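Local coordinates for putative p22 protein (Leishmania major, PDB 1YQF) that is of unconfirmed function but belongs to the mitochondrial glycoprotein (MAM33) family, related to human p32, whose members typically assemble as ring-shaped trimers, at the interface of chains A and B. Coordinates in Å, arbitrary orientation; residue numbers count along the deposited sequence, not the author numbering. Chains: chain A/B, hypothetical protein Lmaj011689.

The interface of chains A and B. Residues chain A 24, 27, 198, 201; chain B 98, 100, 104, 106, 124, 165, 169.
A:Phe201, near the C-terminal end of helix 173-202, pushes its ring tip-first among B:Gln100, B:Gln104, B:Met106 and B:Phe124. In this MAM33/p32-family protein the long terminal helix of one subunit thus packs on its neighbour's sheet, and the deposited assembly of three copies fits the family's ring-shaped trimer. The phenyl ring is gripped on both faces. B:Phe124 presents its CE1 corner to one face, toward the rim; centroids lie 5.4 Å apart with planes inclined by 55°, an edge-to-face pair. B:Met106 shares this face, CB lying 3.8 Å from A:Phe201 CZ and the S-methyl CE turning toward A:Phe201 CD2 and the A:Met198 methyl. On the opposite face the amide of B:Gln100 tilts 70° from the ring, its NE2 above the rim on the CD2-CE2 side; a bend at chi2 folds the amide back there, while its CG touches A:Phe201 CE1 at 3.6 Å. At the leading edge the B:Ile98 backbone O lies in the ring plane by CZ, and B:Gln104 CB packs against A:Phe201 CE1 at 3.6 Å. One helical turn earlier, A:Met198 sets CA against B:Phe124 CZ (3.6 Å), the side chains crossing nearly perpendicularly. From helix 23-39, A:Leu27 CD2 comes over the rim of the tyrosine ring, 3.8 Å from B:Tyr165 CD2, on the face opposite the B:Arg169 guanidinium, while A:Asp24 CB meets the CD2-CE2 edge close to the ring plane. With CG anti to the backbone N (chi1 178°), B:Tyr165 extends OH to 3.5 Å from A:Phe201 CD2. B:Arg169 NH2 is 5.0 Å from A:Asp24 OD2, too far for a salt bridge, though the opposite charges may attract.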
loop_
_atom_site.group_PDB
_atom_site.type_symbol
_atom_site.label_atom_id
_atom_site.label_comp_id
_atom_site.label_asym_id
_atom_site.label_seq_id
_atom_site.Cartn_x
_atom_site.Cartn_y
_atom_site.Cartn_z
ATOM N N ASP A 24 23.495 -10.175 -25.361
ATOM C CA ASP A 24 23.962 -10.179 -23.970
ATOM C C ASP A 24 25.472 -9.915 -23.833
ATOM O O ASP A 24 25.977 -9.754 -22.722
ATOM C CB ASP A 24 23.569 -11.485 -23.256
ATOM C CG ASP A 24 24.283 -12.707 -23.813
ATOM O OD1 ASP A 24 24.244 -12.925 -25.045
ATOM O OD2 ASP A 24 24.891 -13.518 -23.086
ATOM N N LEU A 27 25.504 -5.933 -23.967
ATOM C CA LEU A 27 25.070 -5.438 -22.666
ATOM C C LEU A 27 26.264 -5.444 -21.717
ATOM O O LEU A 27 26.479 -4.483 -20.988
ATOM C CB LEU A 27 23.922 -6.285 -22.096
ATOM C CG LEU A 27 23.367 -5.847 -20.728
ATOM C CD1 LEU A 27 22.756 -4.456 -20.788
ATOM C CD2 LEU A 27 22.340 -6.842 -20.205
ATOM N N MET A 198 24.504 -6.359 -12.946
ATOM C CA MET A 198 23.921 -6.551 -14.268
ATOM C C MET A 198 24.987 -7.050 -15.236
ATOM O O MET A 198 24.696 -7.836 -16.136
ATOM C CB MET A 198 23.320 -5.254 -14.803
ATOM C CG MET A 198 22.748 -5.411 -16.201
ATOM S SD MET A 198 21.998 -3.931 -16.810
ATOM C CE MET A 198 20.343 -4.132 -16.183
ATOM N N PHE A 201 25.409 -10.569 -14.789
ATOM C CA PHE A 201 24.253 -11.179 -15.433
ATOM C C PHE A 201 24.453 -11.366 -16.932
ATOM O O PHE A 201 24.018 -12.365 -17.504
ATOM C CB PHE A 201 23.010 -10.318 -15.198
ATOM C CG PHE A 201 21.811 -11.102 -14.811
ATOM C CD1 PHE A 201 21.656 -11.538 -13.506
ATOM C CD2 PHE A 201 20.841 -11.423 -15.748
ATOM C CE1 PHE A 201 20.551 -12.270 -13.139
ATOM C CE2 PHE A 201 19.728 -12.156 -15.381
ATOM C CZ PHE A 201 19.588 -12.580 -14.073
ATOM N N ILE B 98 14.065 -13.170 -14.551
ATOM C CA ILE B 98 15.059 -13.954 -15.281
ATOM C C ILE B 98 16.027 -14.529 -14.262
ATOM O O ILE B 98 16.796 -13.787 -13.673
ATOM C CB ILE B 98 15.838 -13.066 -16.279
ATOM C CG1 ILE B 98 14.883 -12.317 -17.211
ATOM C CG2 ILE B 98 16.831 -13.912 -17.085
ATOM C CD1 ILE B 98 15.553 -11.240 -18.035
ATOM N N GLN B 100 19.189 -17.081 -13.151
ATOM C CA GLN B 100 20.365 -17.819 -13.597
ATOM C C GLN B 100 20.450 -19.104 -12.781
ATOM O O GLN B 100 19.811 -19.223 -11.721
ATOM C CB GLN B 100 21.641 -16.987 -13.398
ATOM C CG GLN B 100 21.646 -15.613 -14.087
ATOM C CD GLN B 100 21.711 -15.693 -15.610
ATOM O OE1 GLN B 100 21.909 -16.768 -16.183
ATOM N NE2 GLN B 100 21.546 -14.548 -16.269
ATOM N N GLN B 104 20.804 -15.948 -9.186
ATOM C CA GLN B 104 20.714 -14.550 -9.599
ATOM C C GLN B 104 19.445 -14.292 -10.401
ATOM O O GLN B 104 19.216 -14.928 -11.424
ATOM C CB GLN B 104 21.929 -14.173 -10.455
ATOM C CG GLN B 104 23.261 -14.177 -9.721
ATOM C CD GLN B 104 23.323 -13.129 -8.622
ATOM O OE1 GLN B 104 22.913 -13.394 -7.488
ATOM N NE2 GLN B 104 23.829 -11.940 -8.954
ATOM N N MET B 106 17.013 -11.233 -12.141
ATOM C CA MET B 106 16.695 -9.872 -12.550
ATOM C C MET B 106 15.181 -9.730 -12.566
ATOM O O MET B 106 14.480 -10.653 -12.956
ATOM C CB MET B 106 17.247 -9.596 -13.946
ATOM C CG MET B 106 17.016 -8.172 -14.431
ATOM S SD MET B 106 17.347 -7.970 -16.184
ATOM C CE MET B 106 19.123 -7.942 -16.189
ATOM N N PHE B 124 17.502 -6.413 -8.790
ATOM C CA PHE B 124 18.144 -7.718 -8.649
ATOM C C PHE B 124 17.956 -8.328 -7.270
ATOM O O PHE B 124 17.721 -7.629 -6.284
ATOM C CB PHE B 124 19.643 -7.606 -8.932
ATOM C CG PHE B 124 19.971 -7.375 -10.378
ATOM C CD1 PHE B 124 19.959 -8.428 -11.285
ATOM C CD2 PHE B 124 20.297 -6.105 -10.833
ATOM C CE1 PHE B 124 20.266 -8.215 -12.617
ATOM C CE2 PHE B 124 20.606 -5.886 -12.162
ATOM C CZ PHE B 124 20.590 -6.937 -13.056
ATOM N N TYR B 165 18.308 -7.140 -24.998
ATOM C CA TYR B 165 18.468 -8.290 -24.113
ATOM C C TYR B 165 17.115 -8.936 -23.784
ATOM O O TYR B 165 17.004 -10.159 -23.754
ATOM C CB TYR B 165 19.202 -7.872 -22.830
ATOM C CG TYR B 165 19.376 -8.985 -21.824
ATOM C CD1 TYR B 165 18.382 -9.268 -20.894
ATOM C CD2 TYR B 165 20.538 -9.749 -21.796
ATOM C CE1 TYR B 165 18.535 -10.285 -19.972
ATOM C CE2 TYR B 165 20.701 -10.774 -20.872
ATOM C CZ TYR B 165 19.694 -11.036 -19.964
ATOM O OH TYR B 165 19.841 -12.048 -19.046
ATOM N N ARG B 169 14.765 -12.704 -25.583
ATOM C CA ARG B 169 14.151 -13.770 -24.790
ATOM C C ARG B 169 12.630 -13.901 -24.973
ATOM O O ARG B 169 11.980 -14.651 -24.242
ATOM C CB ARG B 169 14.480 -13.549 -23.311
ATOM C CG ARG B 169 15.884 -13.975 -22.947
ATOM C CD ARG B 169 16.446 -13.243 -21.728
ATOM N NE ARG B 169 17.813 -13.659 -21.417
ATOM C CZ ARG B 169 18.892 -13.372 -22.147
ATOM N NH1 ARG B 169 18.800 -12.653 -23.259
ATOM N NH2 ARG B 169 20.085 -13.805 -21.759
#